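Local structure of anti-sigma-E factor ChrR (Rhodobacter sphaeroides, 2Z2S) at residues 34-37 against 38-41; 40-43 against 44-48. The protein holds the ECF sigma factor sigma-E (RpoE) inactive through a zinc-binding N-terminal anti-sigma domain, while its C-terminal domain is required for the response to singlet oxygen. All coordinates share one frame; numbering follows the deposited sequence.

Both contacts belong to helix 36-54 of the anti-sigma domain and the residues that lead into it, with their centres 10 Å apart, and they share Ala-40 and Arg-41. Contact 1 (34-37 against 38-41) is the start of the helix, where Cys-35 and Cys-38 hold zinc together with His-6 and His-31. Contact 2 (40-43 against 44-48) is the next stretch of the same helix, further from the metal. Arg-41 joins the two: its side chain comes to about 6 Å from the zinc and is tied back to Glu-37, while its carbonyl carries the helix on to Leu-45. In both contacts, acidic side chains also reach basic ones on the chain of another protein.

Contact 1 (34-37 against 38-41); sequences LCDE and CRAR. With ZN (zinc ion), chain I.
The zinc site of the anti-sigma domain sits at the N-terminus of helix 36-54, and its CxxC half lies here. Cys-35 SG binds the zinc ion at 2.0 Å and Cys-38 SG at 2.2 Å; His-6 and His-31 complete the four ligands. Cys-35 is also the N-cap. With SG anti to its own backbone N (chi1 161°), the thiolate accepts a nearly straight hydrogen bond from Cys-38 N at 3.3 Å, so one sulfur holds both the metal and the first turn. The N-H and the helix end would probably ease the negative charge on that sulfur. Behind it, Arg-39 N, Ala-40 N and Arg-41 N donate to the carbonyls of Cys-35, Asp-36 and Glu-37.

In the same first turn, Glu-37 bends at chi2 (48°) and brings OE2 to the guanidinium edge of Arg-41, one turn on. The NE to OE2 salt bridge is 2.6 Å long and lies in the guanidinium plane, using the anti lone pair of OE2, which also pairs with a basic side chain on another protein's chain. Asp-36 runs alongside Arg-39, but OD1 to NE is a long salt bridge of 3.7 Å; the stronger partner of Arg-39 is the backbone of that other chain, hydrogen-bonded to NH2. Here the first cysteine of a CxxC pair caps the helix while binding zinc, in the Cys2His2 site of a zinc-associated anti-sigma factor.

Contact 2 (40-43 against 44-48); sequences ARAG and ALDAV
Four backbone hydrogen bonds, i to i+4, tie 40-43 to 44-48 as continuous alpha-helix within helix 36-54. Leu-45 N gives the straightest of them to Arg-41 O, with an N-H...O angle of 169° at 3.0 Å. Ala-44 N binds Ala-40 O and Ala-47 N binds Gly-43 O, while Asp-46 N reaches Ala-42 O, the donor lying almost in line with the carbonyl bond.

Among 44-48, Asp-46 brings the polar side chain. With chi1 at -61°, CG swings away from the Asp-46 carbonyl, which folds the carboxylate back along the helix toward the preceding turn. OD2 therefore ends close to the Ala-42 carbonyl oxygen; both atoms are acceptors, so the approach is not counted as a hydrogen bond. The other oxygen, OD1, looks outside this helix and pairs, as a salt bridge, with a basic side chain on the chain of another protein. An alanine here would remove both carboxylate oxygens and would probably leave that basic group without its acidic mate at the interface.

Further out, the contact is packing of small groups on backbone. Ala-44 CB rests 3.6 Å from Arg-41 O, and Ala-47 CB lies the same distance from Gly-43 O. Leu-45 and Arg-41 both pack against Leu-12 of helix 9-17, and Leu-45 also touches Thr-13 and Ala-16, joining helix 36-54 to helix 9-17. Ala-47 and Val-48 meet apolar and aromatic side chains of the other protein. At the foot of Leu-45, CB sits 3.3 Å from Ala-42 O, and CD2 of the same leucine lies 4.0 Å from Arg-41 O.

Contact 1 (34-37 against 38-41)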
ATOM      1  N   LEU B  34       7.873  -1.817  -7.723  1.00 25.16           N
ATOM      2  CA  LEU B  34       8.604  -2.106  -8.952  1.00 22.63           C
ATOM      3  C   LEU B  34       7.874  -1.524 -10.150  1.00 21.52           C
ATOM      4  O   LEU B  34       8.482  -1.270 -11.186  1.00 21.69           O
ATOM      5  CB  LEU B  34       8.751  -3.618  -9.161  1.00 24.18           C
ATOM      6  CG  LEU B  34       9.727  -4.446  -8.295  1.00 26.25           C
ATOM      7  CD1 LEU B  34       9.534  -5.926  -8.560  1.00 27.05           C
ATOM      8  CD2 LEU B  34      11.166  -4.088  -8.597  1.00 26.40           C
ATOM      9  N   CYS B  35       6.571  -1.307  -9.992  1.00 19.57           N
ATOM     10  CA  CYS B  35       5.732  -0.794 -11.064  1.00 18.82           C
ATOM     11  C   CYS B  35       4.979   0.520 -10.727  1.00 19.20           C
ATOM     12  O   CYS B  35       3.946   0.510 -10.052  1.00 19.87           O
ATOM     13  CB  CYS B  35       4.754  -1.910 -11.469  1.00 15.60           C
ATOM     14  SG  CYS B  35       3.322  -1.349 -12.360  1.00 12.52           S
ATOM     15  N   ASP B  36       5.491   1.653 -11.208  1.00 18.84           N
ATOM     16  CA  ASP B  36       4.856   2.943 -10.943  1.00 18.10           C
ATOM     17  C   ASP B  36       3.428   3.066 -11.437  1.00 18.83           C
ATOM     18  O   ASP B  36       2.666   3.895 -10.953  1.00 20.64           O
ATOM     19  CB  ASP B  36       5.676   4.078 -11.527  1.00 16.33           C
ATOM     20  CG  ASP B  36       6.860   4.445 -10.653  1.00 20.16           C
ATOM     21  OD1 ASP B  36       6.846   4.084  -9.460  1.00 21.50           O
ATOM     22  OD2 ASP B  36       7.797   5.105 -11.150  1.00 19.29           O
ATOM     23  N   GLU B  37       3.057   2.244 -12.398  1.00 18.00           N
ATOM     24  CA  GLU B  37       1.705   2.291 -12.913  1.00 18.26           C
ATOM     25  C   GLU B  37       0.734   1.832 -11.822  1.00 17.32           C
ATOM     26  O   GLU B  37      -0.244   2.514 -11.500  1.00 14.56           O
ATOM     27  CB  GLU B  37       1.621   1.389 -14.144  1.00 21.63           C
ATOM     28  CG  GLU B  37       0.239   1.096 -14.619  1.00 26.43           C
ATOM     29  CD  GLU B  37      -0.585   2.337 -14.709  1.00 28.90           C
ATOM     30  OE1 GLU B  37      -0.047   3.330 -15.239  1.00 29.69           O
ATOM     31  OE2 GLU B  37      -1.758   2.320 -14.254  1.00 31.90           O
ATOM     32  N   CYS B  38       1.014   0.664 -11.247  1.00 17.82           N
ATOM     33  CA  CYS B  38       0.161   0.121 -10.189  1.00 18.23           C
ATOM     34  C   CYS B  38       0.253   0.979  -8.926  1.00 19.47           C
ATOM     35  O   CYS B  38      -0.681   1.055  -8.114  1.00 20.29           O
ATOM     36  CB  CYS B  38       0.539  -1.337  -9.883  1.00 15.96           C
ATOM     37  SG  CYS B  38       0.174  -2.529 -11.227  1.00 11.54           S
ATOM     38  N   ARG B  39       1.390   1.639  -8.772  1.00 19.77           N
ATOM     39  CA  ARG B  39       1.606   2.506  -7.630  1.00 19.81           C
ATOM     40  C   ARG B  39       0.659   3.715  -7.721  1.00 21.29           C
ATOM     41  O   ARG B  39       0.118   4.185  -6.716  1.00 21.80           O
ATOM     42  CB  ARG B  39       3.049   2.966  -7.628  1.00 19.05           C
ATOM     43  CG  ARG B  39       3.512   3.529  -6.316  1.00 18.48           C
ATOM     44  CD  ARG B  39       4.856   4.140  -6.547  1.00 20.27           C
ATOM     45  NE  ARG B  39       5.960   3.457  -5.888  1.00 18.67           N
ATOM     46  CZ  ARG B  39       6.129   3.405  -4.571  1.00 22.82           C
ATOM     47  NH1 ARG B  39       5.241   3.986  -3.775  1.00 23.60           N
ATOM     48  NH2 ARG B  39       7.212   2.833  -4.053  1.00 21.21           N
ATOM     49  N   ALA B  40       0.462   4.221  -8.933  1.00 20.26           N
ATOM     50  CA  ALA B  40      -0.449   5.341  -9.137  1.00 19.47           C
ATOM     51  C   ALA B  40      -1.901   4.880  -8.982  1.00 20.15           C
ATOM     52  O   ALA B  40      -2.775   5.657  -8.565  1.00 20.46           O
ATOM     53  CB  ALA B  40      -0.249   5.925 -10.496  1.00 17.63           C
ATOM     54  N   ARG B  41      -2.167   3.627  -9.349  1.00 18.77           N
ATOM     55  CA  ARG B  41      -3.516   3.082  -9.207  1.00 17.66           C
ATOM     56  C   ARG B  41      -3.898   2.935  -7.728  1.00 16.97           C
ATOM     57  O   ARG B  41      -5.001   3.327  -7.315  1.00 15.63           O
ATOM     58  CB  ARG B  41      -3.605   1.732  -9.886  1.00 17.09           C
ATOM     59  CG  ARG B  41      -3.279   1.800 -11.338  1.00 18.98           C
ATOM     60  CD  ARG B  41      -3.671   0.500 -11.971  1.00 17.53           C
ATOM     61  NE  ARG B  41      -3.190   0.371 -13.338  1.00 17.20           N
ATOM     62  CZ  ARG B  41      -3.267  -0.744 -14.050  1.00 18.62           C
ATOM     63  NH1 ARG B  41      -3.821  -1.834 -13.522  1.00 21.08           N
ATOM     64  NH2 ARG B  41      -2.737  -0.783 -15.268  1.00 14.18           N
TER
HETATM   65 ZN    ZN I 204       2.039  -2.946 -12.318  1.00 49.79          ZN

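Contact 2 (40-43 against 44-48)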
ATOM      1  N   ALA B  40       0.462   4.221  -8.933  1.00 20.26           N
ATOM      2  CA  ALA B  40      -0.449   5.341  -9.137  1.00 19.47           C
ATOM      3  C   ALA B  40      -1.901   4.880  -8.982  1.00 20.15           C
ATOM      4  O   ALA B  40      -2.775   5.657  -8.565  1.00 20.46           O
ATOM      5  CB  ALA B  40      -0.249   5.925 -10.496  1.00 17.63           C
ATOM      6  N   ARG B  41      -2.167   3.627  -9.349  1.00 18.77           N
ATOM      7  CA  ARG B  41      -3.516   3.082  -9.207  1.00 17.66           C
ATOM      8  C   ARG B  41      -3.898   2.935  -7.728  1.00 16.97           C
ATOM      9  O   ARG B  41      -5.001   3.327  -7.315  1.00 15.63           O
ATOM     10  CB  ARG B  41      -3.605   1.732  -9.886  1.00 17.09           C
ATOM     11  CG  ARG B  41      -3.279   1.800 -11.338  1.00 18.98           C
ATOM     12  CD  ARG B  41      -3.671   0.500 -11.971  1.00 17.53           C
ATOM     13  NE  ARG B  41      -3.190   0.371 -13.338  1.00 17.20           N
ATOM     14  CZ  ARG B  41      -3.267  -0.744 -14.050  1.00 18.62           C
ATOM     15  NH1 ARG B  41      -3.821  -1.834 -13.522  1.00 21.08           N
ATOM     16  NH2 ARG B  41      -2.737  -0.783 -15.268  1.00 14.18           N
ATOM     17  N   ALA B  42      -2.981   2.372  -6.935  1.00 14.22           N
ATOM     18  CA  ALA B  42      -3.226   2.214  -5.511  1.00 12.99           C
ATOM     19  C   ALA B  42      -3.525   3.603  -4.940  1.00 12.76           C
ATOM     20  O   ALA B  42      -4.475   3.807  -4.171  1.00 10.86           O
ATOM     21  CB  ALA B  42      -2.003   1.625  -4.834  1.00 16.25           C
ATOM     22  N   GLY B  43      -2.713   4.571  -5.344  1.00 11.72           N
ATOM     23  CA  GLY B  43      -2.911   5.918  -4.873  1.00 10.79           C
ATOM     24  C   GLY B  43      -4.309   6.447  -5.107  1.00 12.06           C
ATOM     25  O   GLY B  43      -4.895   7.046  -4.206  1.00 11.06           O
ATOM     26  N   ALA B  44      -4.852   6.265  -6.308  1.00 11.29           N
ATOM     27  CA  ALA B  44      -6.199   6.761  -6.554  1.00 13.81           C
ATOM     28  C   ALA B  44      -7.155   6.050  -5.597  1.00 16.20           C
ATOM     29  O   ALA B  44      -8.048   6.659  -4.999  1.00 13.62           O
ATOM     30  CB  ALA B  44      -6.597   6.495  -7.972  1.00 17.24           C
ATOM     31  N   LEU B  45      -6.953   4.744  -5.449  1.00 19.12           N
ATOM     32  CA  LEU B  45      -7.780   3.961  -4.543  1.00 21.36           C
ATOM     33  C   LEU B  45      -7.629   4.438  -3.098  1.00 22.54           C
ATOM     34  O   LEU B  45      -8.617   4.482  -2.364  1.00 22.90           O
ATOM     35  CB  LEU B  45      -7.438   2.476  -4.661  1.00 20.70           C
ATOM     36  CG  LEU B  45      -8.461   1.562  -5.353  1.00 20.73           C
ATOM     37  CD1 LEU B  45      -9.531   2.362  -6.092  1.00 18.84           C
ATOM     38  CD2 LEU B  45      -7.714   0.641  -6.294  1.00 20.90           C
ATOM     39  N   ASP B  46      -6.411   4.804  -2.692  1.00 23.83           N
ATOM     40  CA  ASP B  46      -6.204   5.304  -1.329  1.00 25.53           C
ATOM     41  C   ASP B  46      -7.001   6.606  -1.190  1.00 24.21           C
ATOM     42  O   ASP B  46      -7.523   6.913  -0.123  1.00 22.66           O
ATOM     43  CB  ASP B  46      -4.715   5.608  -1.034  1.00 29.36           C
ATOM     44  CG  ASP B  46      -3.804   4.382  -1.158  1.00 35.75           C
ATOM     45  OD1 ASP B  46      -4.061   3.334  -0.505  1.00 38.71           O
ATOM     46  OD2 ASP B  46      -2.807   4.480  -1.912  1.00 39.36           O
ATOM     47  N   ALA B  47      -7.095   7.362  -2.284  1.00 22.99           N
ATOM     48  CA  ALA B  47      -7.806   8.633  -2.270  1.00 23.73           C
ATOM     49  C   ALA B  47      -9.264   8.442  -1.919  1.00 24.94           C
ATOM     50  O   ALA B  47      -9.882   9.313  -1.301  1.00 25.98           O
ATOM     51  CB  ALA B  47      -7.688   9.318  -3.609  1.00 24.91           C
ATOM     52  N   VAL B  48      -9.827   7.311  -2.329  1.00 24.82           N
ATOM     53  CA  VAL B  48     -11.219   7.033  -2.001  1.00 23.80           C
ATOM     54  C   VAL B  48     -11.311   6.886  -0.480  1.00 23.59           C
ATOM     55  O   VAL B  48     -12.222   7.423   0.157  1.00 22.49           O
ATOM     56  CB  VAL B  48     -11.714   5.739  -2.678  1.00 23.30           C
ATOM     57  CG1 VAL B  48     -13.132   5.446  -2.253  1.00 19.82           C
ATOM     58  CG2 VAL B  48     -11.654   5.893  -4.186  1.00 21.95           C
TER